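Local coordinates for protein irisin (Homo sapiens, PDB 4LSD) that acts as a muscle-derived hormone thought to mediate benefits of exercise and to induce browning of white fat, and dimerises through its fibronectin type III domain, at residues A[2-10]-A[21-31]; A[38-49]-A[59-67]. One frame throughout, in Å; residues are numbered along the deposited sequence.

How the interactions relate
Starting at the N terminus, residues 2-10 run in as loop and then strand; the chain turns back after strand 9-12, and residues 21-31 return beside them, so interaction 1 closes a beta hairpin. Only after that does interaction 2 open: 38-49 is the turn of the hairpin of strands 31-40 and 46-52 with the strand ends beside it; the chain then crosses to the other sheet, and 59-67 comes back against that hairpin. The two contacts are in series, with centres about 21 Å apart. V21 and W23 touch C59 and L61 where strands 19-24 and 58-61 adjoin. Interaction 1 pairs the first two strands of that three-stranded sheet; interaction 2 packs its third strand and the loop after it against the four-stranded one.

Interaction 1: A[2-10]-A[21-31]; sequences SPSAPVNVT and VSWDVLEDEVV
V7 and D24 pair through both backbone bonds, V7 N to D24 O at 2.8 Å and D24 N to V7 O at 2.9 Å, and T10 and S22 repeat the antiparallel hydrogen-bonded pattern further along. Between the two pairs the register slips by one residue, a beta bulge, and V9 CA comes within 3.0 Å of S22 O. Nearer the N terminus the bonding passes to a side chain: E27 OE2 takes the backbone N of S4 on its syn lone pair at 3.0 Å, nearly straight at 162°, and receives a weak bond from S4 OG. The serine hydroxyl can reach it because OG stands beside its own backbone N (chi1 -53°), so one carboxylate oxygen holds both groups.

Packing follows the same line. The end of L26 spans two residues, CD2 pressing tightly on S4 CB at 3.5 Å while CD1 lies against both methyls of V7. On the other side of the sheet V9 splits its branches: CG1 meets V21 CG1 at 3.7 Å, and CG2 rests on W23 CB. P6 CB approaches the W23 ring obliquely near CD1. P3, P6 and V9 also touch strand 69-78 of the facing sheet, and the W23 ring meets F34. On its far flank strand 19-24 bonds to strand 58-61, leaving strand 9-12 at the edge of this chain's three-stranded sheet.

Interaction 2: A[38-49]-A[59-67]; sequences QQKKDVRMLRFI and CALWDLEED
R47 lays its guanidinium flat over the six-membered ring of W62, the planes only 5° apart and CZ 4.1 Å from the ring centroid, almost straight above it: a stack and a cation-pi contact in one. The same group turns its edge to the W62 backbone. NH2 gives a bond of 2.6 Å to W62 O, in the carbonyl plane and on a lone pair, and NH1 adds a weak one, so a single carbonyl is gripped by both nitrogens. The arginine gets there by running out with CG anti to its N (chi1 -177°) and then bending at chi3 (91°). Q38 NE2 lies over the opposite guanidinium face, so the group has the indole on one side and this amide nitrogen on the other; NE2 also meets L64 CD2 at 3.4 Å. A water bridges Q38 NE2, weakly, to D63 O. With an alanine at R47, the W62 ring and its carbonyl would probably lose their cationic partner and a gap would open between Q38 and the indole.

Beside the stack, I49 CD1 reaches W62 CZ3 at 3.5 Å, meeting the ring obliquely, and touches C59 SG and L61 CD2 as well. At the far end K40 NZ and E65 OE1 form a long salt bridge of 3.7 Å. Here the two sheets of the fibronectin type III sandwich meet face to face near the dimer interface, where W62 meets W62 of the second subunit. R47 is required for dimerisation, and L46, R47 and F48 pair antiparallel with a strand of that subunit, which carries the sheet on across the interface as the continuous intersubunit beta-sheet dimer.

Interaction 1: A[2-10]-A[21-31]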
loop_
_atom_site.group_PDB
_atom_site.type_symbol
_atom_site.label_atom_id
_atom_site.label_comp_id
_atom_site.label_asym_id
_atom_site.label_seq_id
_atom_site.Cartn_x
_atom_site.Cartn_y
_atom_site.Cartn_z
ATOM N N SER A 2 -11.103 -21.484 1.807
ATOM C CA SER A 2 -10.288 -20.429 1.240
ATOM C C SER A 2 -9.570 -20.757 -0.076
ATOM O O SER A 2 -9.358 -21.920 -0.409
ATOM C CB SER A 2 -9.254 -20.062 2.291
ATOM O OG SER A 2 -8.434 -21.189 2.600
ATOM N N PRO A 3 -9.132 -19.719 -0.811
ATOM C CA PRO A 3 -8.425 -19.862 -2.089
ATOM C C PRO A 3 -7.000 -20.366 -1.900
ATOM O O PRO A 3 -6.483 -20.426 -0.786
ATOM C CB PRO A 3 -8.405 -18.445 -2.666
ATOM C CG PRO A 3 -9.073 -17.573 -1.639
ATOM C CD PRO A 3 -9.101 -18.323 -0.355
ATOM N N SER A 4 -6.366 -20.696 -3.014
ATOM C CA SER A 4 -5.000 -21.184 -3.009
ATOM C C SER A 4 -4.043 -20.010 -3.117
ATOM O O SER A 4 -4.355 -18.986 -3.736
ATOM C CB SER A 4 -4.773 -22.136 -4.187
ATOM O OG SER A 4 -5.745 -23.169 -4.208
ATOM N N ALA A 5 -2.876 -20.163 -2.508
ATOM C CA ALA A 5 -1.875 -19.120 -2.538
ATOM C C ALA A 5 -1.645 -18.715 -3.979
ATOM O O ALA A 5 -1.990 -19.452 -4.896
ATOM C CB ALA A 5 -0.580 -19.629 -1.941
ATOM N N PRO A 6 -1.095 -17.515 -4.194
ATOM C CA PRO A 6 -0.814 -17.018 -5.542
ATOM C C PRO A 6 0.369 -17.804 -6.095
ATOM O O PRO A 6 1.215 -18.254 -5.329
ATOM C CB PRO A 6 -0.450 -15.553 -5.305
ATOM C CG PRO A 6 -1.262 -15.190 -4.120
ATOM C CD PRO A 6 -1.140 -16.405 -3.223
ATOM N N VAL A 7 0.430 -17.961 -7.414
ATOM C CA VAL A 7 1.532 -18.690 -8.046
ATOM C C VAL A 7 2.196 -17.786 -9.075
ATOM O O VAL A 7 1.647 -16.750 -9.450
ATOM C CB VAL A 7 1.045 -19.953 -8.805
ATOM C CG1 VAL A 7 0.473 -20.969 -7.847
ATOM C CG2 VAL A 7 -0.008 -19.554 -9.834
ATOM N N ASN A 8 3.378 -18.175 -9.530
ATOM C CA ASN A 8 4.058 -17.400 -10.550
ATOM C C ASN A 8 4.222 -15.935 -10.184
ATOM O O ASN A 8 4.023 -15.053 -11.025
ATOM C CB ASN A 8 3.267 -17.503 -11.847
ATOM C CG ASN A 8 3.176 -18.928 -12.357
ATOM O OD1 ASN A 8 2.105 -19.393 -12.769
ATOM N ND2 ASN A 8 4.305 -19.628 -12.345
ATOM N N VAL A 9 4.570 -15.669 -8.933
ATOM C CA VAL A 9 4.759 -14.299 -8.508
ATOM C C VAL A 9 6.085 -13.850 -9.116
ATOM O O VAL A 9 7.128 -14.463 -8.881
ATOM C CB VAL A 9 4.794 -14.207 -6.979
ATOM C CG1 VAL A 9 4.805 -12.756 -6.550
ATOM C CG2 VAL A 9 3.590 -14.936 -6.390
ATOM N N THR A 10 6.037 -12.792 -9.921
ATOM C CA THR A 10 7.236 -12.287 -10.583
ATOM C C THR A 10 7.408 -10.790 -10.324
ATOM O O THR A 10 6.446 -10.086 -10.005
ATOM C CB THR A 10 7.193 -12.554 -12.147
ATOM O OG1 THR A 10 6.831 -11.358 -12.850
ATOM C CG2 THR A 10 6.149 -13.621 -12.493
ATOM N N VAL A 21 4.982 -6.009 -9.036
ATOM C CA VAL A 21 4.855 -7.421 -8.688
ATOM C C VAL A 21 3.648 -7.997 -9.396
ATOM O O VAL A 21 2.595 -7.372 -9.411
ATOM C CB VAL A 21 4.645 -7.597 -7.165
ATOM C CG1 VAL A 21 4.512 -9.074 -6.805
ATOM C CG2 VAL A 21 5.794 -6.963 -6.412
ATOM N N SER A 22 3.790 -9.187 -9.974
ATOM C CA SER A 22 2.678 -9.831 -10.680
ATOM C C SER A 22 2.512 -11.247 -10.175
ATOM O O SER A 22 3.441 -11.827 -9.615
ATOM C CB SER A 22 2.936 -9.895 -12.188
ATOM O OG SER A 22 3.382 -8.653 -12.688
ATOM N N TRP A 23 1.337 -11.814 -10.402
ATOM C CA TRP A 23 1.074 -13.168 -9.965
ATOM C C TRP A 23 -0.124 -13.711 -10.691
ATOM O O TRP A 23 -0.766 -13.009 -11.472
ATOM C CB TRP A 23 0.796 -13.203 -8.466
ATOM C CG TRP A 23 -0.429 -12.413 -8.069
ATOM C CD1 TRP A 23 -1.726 -12.852 -8.016
ATOM C CD2 TRP A 23 -0.458 -11.035 -7.705
ATOM N NE1 TRP A 23 -2.560 -11.821 -7.644
ATOM C CE2 TRP A 23 -1.805 -10.691 -7.453
ATOM C CE3 TRP A 23 0.526 -10.046 -7.579
ATOM C CZ2 TRP A 23 -2.191 -9.403 -7.070
ATOM C CZ3 TRP A 23 0.146 -8.765 -7.199
ATOM C CH2 TRP A 23 -1.203 -8.454 -6.956
ATOM N N ASP A 24 -0.416 -14.976 -10.421
ATOM C CA ASP A 24 -1.565 -15.644 -11.000
ATOM C C ASP A 24 -2.200 -16.370 -9.852
ATOM O O ASP A 24 -1.568 -16.595 -8.816
ATOM C CB ASP A 24 -1.180 -16.693 -12.041
ATOM C CG ASP A 24 -0.402 -16.125 -13.175
ATOM O OD1 ASP A 24 -0.886 -15.156 -13.798
ATOM O OD2 ASP A 24 0.693 -16.667 -13.445
ATOM N N VAL A 25 -3.458 -16.730 -10.040
ATOM C CA VAL A 25 -4.181 -17.470 -9.033
ATOM C C VAL A 25 -4.751 -18.657 -9.779
ATOM O O VAL A 25 -4.804 -18.649 -11.008
ATOM C CB VAL A 25 -5.319 -16.633 -8.415
ATOM C CG1 VAL A 25 -4.740 -15.440 -7.691
ATOM C CG2 VAL A 25 -6.284 -16.191 -9.492
ATOM N N LEU A 26 -5.146 -19.689 -9.044
ATOM C CA LEU A 26 -5.708 -20.881 -9.665
ATOM C C LEU A 26 -7.202 -20.698 -9.922
ATOM O O LEU A 26 -7.719 -21.127 -10.951
ATOM C CB LEU A 26 -5.475 -22.101 -8.766
ATOM C CG LEU A 26 -4.108 -22.794 -8.742
ATOM C CD1 LEU A 26 -3.008 -21.869 -9.227
ATOM C CD2 LEU A 26 -3.830 -23.252 -7.315
ATOM N N GLU A 27 -7.890 -20.035 -8.996
ATOM C CA GLU A 27 -9.329 -19.819 -9.125
ATOM C C GLU A 27 -9.726 -18.362 -9.376
ATOM O O GLU A 27 -10.129 -17.659 -8.453
ATOM C CB GLU A 27 -10.020 -20.310 -7.857
ATOM C CG GLU A 27 -9.432 -21.605 -7.321
ATOM C CD GLU A 27 -9.013 -21.493 -5.865
ATOM O OE1 GLU A 27 -9.827 -21.835 -4.973
ATOM O OE2 GLU A 27 -7.870 -21.048 -5.616
ATOM N N ASP A 28 -9.641 -17.910 -10.620
ATOM C CA ASP A 28 -10.002 -16.534 -10.936
ATOM C C ASP A 28 -11.445 -16.190 -10.556
ATOM O O ASP A 28 -11.762 -15.037 -10.299
ATOM C CB ASP A 28 -9.795 -16.264 -12.425
ATOM C CG ASP A 28 -8.375 -16.564 -12.884
ATOM O OD1 ASP A 28 -7.471 -15.725 -12.669
ATOM O OD2 ASP A 28 -8.163 -17.653 -13.460
ATOM N N GLU A 29 -12.322 -17.182 -10.512
ATOM C CA GLU A 29 -13.719 -16.918 -10.178
ATOM C C GLU A 29 -13.988 -16.593 -8.705
ATOM O O GLU A 29 -15.048 -16.072 -8.366
ATOM C CB GLU A 29 -14.585 -18.115 -10.588
ATOM C CG GLU A 29 -14.368 -19.370 -9.725
ATOM C CD GLU A 29 -15.176 -20.588 -10.185
ATOM O OE1 GLU A 29 -15.312 -21.548 -9.390
ATOM O OE2 GLU A 29 -15.665 -20.595 -11.339
ATOM N N VAL A 30 -13.021 -16.889 -7.843
ATOM C CA VAL A 30 -13.162 -16.688 -6.405
ATOM C C VAL A 30 -12.356 -15.524 -5.799
ATOM O O VAL A 30 -12.724 -14.979 -4.753
ATOM C CB VAL A 30 -12.801 -18.024 -5.688
ATOM C CG1 VAL A 30 -12.556 -17.813 -4.215
ATOM C CG2 VAL A 30 -13.930 -19.031 -5.880
ATOM N N VAL A 31 -11.265 -15.152 -6.459
ATOM C CA VAL A 31 -10.379 -14.097 -5.988
ATOM C C VAL A 31 -10.870 -12.677 -6.237
ATOM O O VAL A 31 -10.976 -12.239 -7.377
ATOM C CB VAL A 31 -8.963 -14.293 -6.594
ATOM C CG1 VAL A 31 -8.067 -13.119 -6.268
ATOM C CG2 VAL A 31 -8.348 -15.576 -6.018
#

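Interaction 2: A[38-49]-A[59-67]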
loop_
_atom_site.group_PDB
_atom_site.type_symbol
_atom_site.label_atom_id
_atom_site.label_comp_id
_atom_site.label_asym_id
_atom_site.label_seq_id
_atom_site.Cartn_x
_atom_site.Cartn_y
_atom_site.Cartn_z
ATOM N N GLN A 38 5.811 -6.297 2.342
ATOM C CA GLN A 38 7.105 -5.888 1.834
ATOM C C GLN A 38 8.026 -5.509 2.976
ATOM O O GLN A 38 7.639 -4.776 3.883
ATOM C CB GLN A 38 6.945 -4.686 0.906
ATOM C CG GLN A 38 8.261 -4.003 0.548
ATOM C CD GLN A 38 8.060 -2.596 0.015
ATOM O OE1 GLN A 38 7.317 -2.375 -0.947
ATOM N NE2 GLN A 38 8.726 -1.631 0.639
ATOM N N GLN A 39 9.243 -6.028 2.942
ATOM C CA GLN A 39 10.231 -5.688 3.950
ATOM C C GLN A 39 11.602 -5.926 3.351
ATOM O O GLN A 39 11.765 -6.768 2.469
ATOM C CB GLN A 39 10.036 -6.508 5.234
ATOM C CG GLN A 39 9.957 -7.981 5.034
ATOM C CD GLN A 39 9.767 -8.733 6.343
ATOM O OE1 GLN A 39 8.671 -8.765 6.911
ATOM N NE2 GLN A 39 10.840 -9.339 6.832
ATOM N N LYS A 40 12.580 -5.148 3.794
ATOM C CA LYS A 40 13.933 -5.308 3.293
ATOM C C LYS A 40 14.499 -6.595 3.874
ATOM O O LYS A 40 14.033 -7.070 4.924
ATOM C CB LYS A 40 14.818 -4.151 3.736
ATOM C CG LYS A 40 14.402 -2.790 3.246
ATOM C CD LYS A 40 15.465 -1.767 3.605
ATOM C CE LYS A 40 14.985 -0.349 3.369
ATOM N NZ LYS A 40 15.945 0.637 3.944
ATOM N N LYS A 41 15.506 -7.144 3.195
ATOM C CA LYS A 41 16.174 -8.354 3.647
ATOM C C LYS A 41 16.604 -8.013 5.084
ATOM O O LYS A 41 16.443 -8.813 5.998
ATOM C CB LYS A 41 17.390 -8.640 2.758
ATOM C CG LYS A 41 18.108 -9.932 3.071
ATOM C CD LYS A 41 19.437 -9.992 2.344
ATOM C CE LYS A 41 20.280 -11.160 2.824
ATOM N NZ LYS A 41 19.572 -12.455 2.653
ATOM N N ASP A 42 17.148 -6.813 5.270
ATOM C CA ASP A 42 17.543 -6.331 6.594
ATOM C C ASP A 42 16.269 -5.701 7.165
ATOM O O ASP A 42 16.146 -4.477 7.233
ATOM C CB ASP A 42 18.624 -5.254 6.476
ATOM C CG ASP A 42 20.003 -5.825 6.338
ATOM O OD1 ASP A 42 20.116 -6.984 5.890
ATOM O OD2 ASP A 42 20.970 -5.105 6.673
ATOM N N VAL A 43 15.311 -6.536 7.550
ATOM C CA VAL A 43 14.037 -6.032 8.057
ATOM C C VAL A 43 14.074 -4.908 9.086
ATOM O O VAL A 43 14.902 -4.883 9.987
ATOM C CB VAL A 43 13.160 -7.164 8.635
ATOM C CG1 VAL A 43 13.833 -7.819 9.830
ATOM C CG2 VAL A 43 11.791 -6.599 9.024
ATOM N N ARG A 44 13.146 -3.976 8.923
ATOM C CA ARG A 44 13.008 -2.835 9.805
ATOM C C ARG A 44 11.616 -2.259 9.565
ATOM O O ARG A 44 10.706 -2.467 10.364
ATOM C CB ARG A 44 14.084 -1.790 9.492
ATOM C CG ARG A 44 14.116 -0.640 10.472
ATOM C CD ARG A 44 15.543 -0.285 10.860
ATOM N NE ARG A 44 16.034 -1.060 12.005
ATOM C CZ ARG A 44 16.690 -2.219 11.934
ATOM N NH1 ARG A 44 16.961 -2.783 10.763
ATOM N NH2 ARG A 44 17.090 -2.812 13.053
HETATM N N MSE A 45 11.467 -1.565 8.439
HETATM C CA MSE A 45 10.207 -0.952 8.028
HETATM C C MSE A 45 9.391 -2.063 7.354
HETATM O O MSE A 45 9.925 -2.804 6.524
HETATM C CB MSE A 45 10.516 0.185 7.036
HETATM C CG MSE A 45 9.364 1.154 6.714
HETATM SE SE MSE A 45 8.121 0.634 5.315
HETATM C CE MSE A 45 6.712 0.132 6.447
ATOM N N LEU A 46 8.115 -2.188 7.717
ATOM C CA LEU A 46 7.223 -3.215 7.141
ATOM C C LEU A 46 6.077 -2.548 6.396
ATOM O O LEU A 46 5.261 -1.876 7.018
ATOM C CB LEU A 46 6.563 -4.054 8.232
ATOM C CG LEU A 46 7.387 -4.649 9.353
ATOM C CD1 LEU A 46 6.455 -5.013 10.477
ATOM C CD2 LEU A 46 8.157 -5.846 8.844
ATOM N N ARG A 47 5.991 -2.739 5.084
ATOM C CA ARG A 47 4.919 -2.132 4.305
ATOM C C ARG A 47 3.885 -3.168 3.867
ATOM O O ARG A 47 4.235 -4.245 3.380
ATOM C CB ARG A 47 5.492 -1.426 3.077
ATOM C CG ARG A 47 4.448 -0.701 2.255
ATOM C CD ARG A 47 5.056 0.483 1.512
ATOM N NE ARG A 47 5.531 0.113 0.186
ATOM C CZ ARG A 47 6.456 0.783 -0.493
ATOM N NH1 ARG A 47 7.020 1.865 0.036
ATOM N NH2 ARG A 47 6.804 0.376 -1.712
ATOM N N PHE A 48 2.609 -2.834 4.048
ATOM C CA PHE A 48 1.517 -3.728 3.679
ATOM C C PHE A 48 0.527 -3.062 2.721
ATOM O O PHE A 48 0.035 -1.972 3.002
ATOM C CB PHE A 48 0.741 -4.174 4.922
ATOM C CG PHE A 48 1.595 -4.788 5.982
ATOM C CD1 PHE A 48 2.157 -4.003 6.991
ATOM C CD2 PHE A 48 1.852 -6.156 5.967
ATOM C CE1 PHE A 48 2.966 -4.577 7.970
ATOM C CE2 PHE A 48 2.656 -6.740 6.937
ATOM C CZ PHE A 48 3.217 -5.953 7.942
ATOM N N ILE A 49 0.226 -3.719 1.602
ATOM C CA ILE A 49 -0.735 -3.182 0.650
ATOM C C ILE A 49 -1.833 -4.199 0.448
ATOM O O ILE A 49 -1.564 -5.379 0.285
ATOM C CB ILE A 49 -0.120 -2.911 -0.716
ATOM C CG1 ILE A 49 1.040 -1.928 -0.589
ATOM C CG2 ILE A 49 -1.188 -2.332 -1.638
ATOM C CD1 ILE A 49 1.822 -1.759 -1.865
ATOM N N CYS A 59 0.800 -5.246 -8.618
ATOM C CA CYS A 59 0.826 -4.199 -7.635
ATOM C C CYS A 59 2.183 -3.525 -7.673
ATOM O O CYS A 59 3.209 -4.190 -7.576
ATOM C CB CYS A 59 0.584 -4.817 -6.268
ATOM S SG CYS A 59 0.820 -3.689 -4.905
ATOM N N ALA A 60 2.185 -2.204 -7.809
ATOM C CA ALA A 60 3.426 -1.434 -7.850
ATOM C C ALA A 60 3.950 -1.139 -6.448
ATOM O O ALA A 60 3.173 -0.934 -5.523
ATOM C CB ALA A 60 3.200 -0.138 -8.579
ATOM N N LEU A 61 5.271 -1.122 -6.298
ATOM C CA LEU A 61 5.903 -0.818 -5.023
ATOM C C LEU A 61 6.746 0.411 -5.303
ATOM O O LEU A 61 7.628 0.390 -6.163
ATOM C CB LEU A 61 6.800 -1.971 -4.566
ATOM C CG LEU A 61 6.127 -3.342 -4.540
ATOM C CD1 LEU A 61 7.202 -4.415 -4.463
ATOM C CD2 LEU A 61 5.162 -3.443 -3.367
ATOM N N TRP A 62 6.481 1.478 -4.568
ATOM C CA TRP A 62 7.185 2.729 -4.766
ATOM C C TRP A 62 8.101 3.088 -3.604
ATOM O O TRP A 62 8.063 2.463 -2.548
ATOM C CB TRP A 62 6.158 3.833 -4.928
ATOM C CG TRP A 62 5.361 4.047 -3.661
ATOM C CD1 TRP A 62 5.536 5.044 -2.743
ATOM C CD2 TRP A 62 4.312 3.204 -3.140
ATOM N NE1 TRP A 62 4.666 4.879 -1.684
ATOM C CE2 TRP A 62 3.907 3.763 -1.901
ATOM C CE3 TRP A 62 3.679 2.038 -3.599
ATOM C CZ2 TRP A 62 2.899 3.188 -1.114
ATOM C CZ3 TRP A 62 2.678 1.469 -2.816
ATOM C CH2 TRP A 62 2.298 2.048 -1.587
ATOM N N ASP A 63 8.919 4.113 -3.816
ATOM C CA ASP A 63 9.816 4.607 -2.792
ATOM C C ASP A 63 10.688 3.516 -2.184
ATOM O O ASP A 63 10.888 3.477 -0.968
ATOM C CB ASP A 63 8.981 5.288 -1.712
ATOM C CG ASP A 63 9.788 6.249 -0.854
ATOM O OD1 ASP A 63 10.680 6.943 -1.396
ATOM O OD2 ASP A 63 9.507 6.328 0.368
ATOM N N LEU A 64 11.207 2.635 -3.029
ATOM C CA LEU A 64 12.071 1.575 -2.549
ATOM C C LEU A 64 13.466 2.139 -2.415
ATOM O O LEU A 64 13.793 3.170 -3.008
ATOM C CB LEU A 64 12.091 0.402 -3.525
ATOM C CG LEU A 64 10.786 -0.375 -3.673
ATOM C CD1 LEU A 64 11.041 -1.609 -4.522
ATOM C CD2 LEU A 64 10.264 -0.781 -2.290
ATOM N N GLU A 65 14.285 1.450 -1.633
ATOM C CA GLU A 65 15.670 1.838 -1.399
ATOM C C GLU A 65 16.528 1.368 -2.561
ATOM O O GLU A 65 16.320 0.271 -3.074
ATOM C CB GLU A 65 16.170 1.173 -0.125
ATOM C CG GLU A 65 16.115 2.033 1.095
ATOM C CD GLU A 65 17.392 2.799 1.277
ATOM O OE1 GLU A 65 17.483 3.577 2.252
ATOM O OE2 GLU A 65 18.309 2.615 0.444
ATOM N N GLU A 66 17.495 2.184 -2.968
ATOM C CA GLU A 66 18.383 1.813 -4.068
ATOM C C GLU A 66 19.368 0.743 -3.601
ATOM O O GLU A 66 19.668 0.649 -2.407
ATOM C CB GLU A 66 19.184 3.026 -4.532
ATOM C CG GLU A 66 20.052 3.607 -3.421
ATOM C CD GLU A 66 21.411 4.071 -3.907
ATOM O OE1 GLU A 66 21.470 4.989 -4.750
ATOM O OE2 GLU A 66 22.426 3.514 -3.444
ATOM N N ASP A 67 19.872 -0.051 -4.546
ATOM C CA ASP A 67 20.858 -1.088 -4.246
ATOM C C ASP A 67 20.512 -1.829 -2.964
ATOM O O ASP A 67 21.363 -2.025 -2.092
ATOM C CB ASP A 67 22.226 -0.426 -4.116
ATOM C CG ASP A 67 23.342 -1.421 -3.904
ATOM O OD1 ASP A 67 23.419 -2.390 -4.687
ATOM O OD2 ASP A 67 24.153 -1.218 -2.967
HETATM O O HOH W 1 10.025 1.548 0.643
#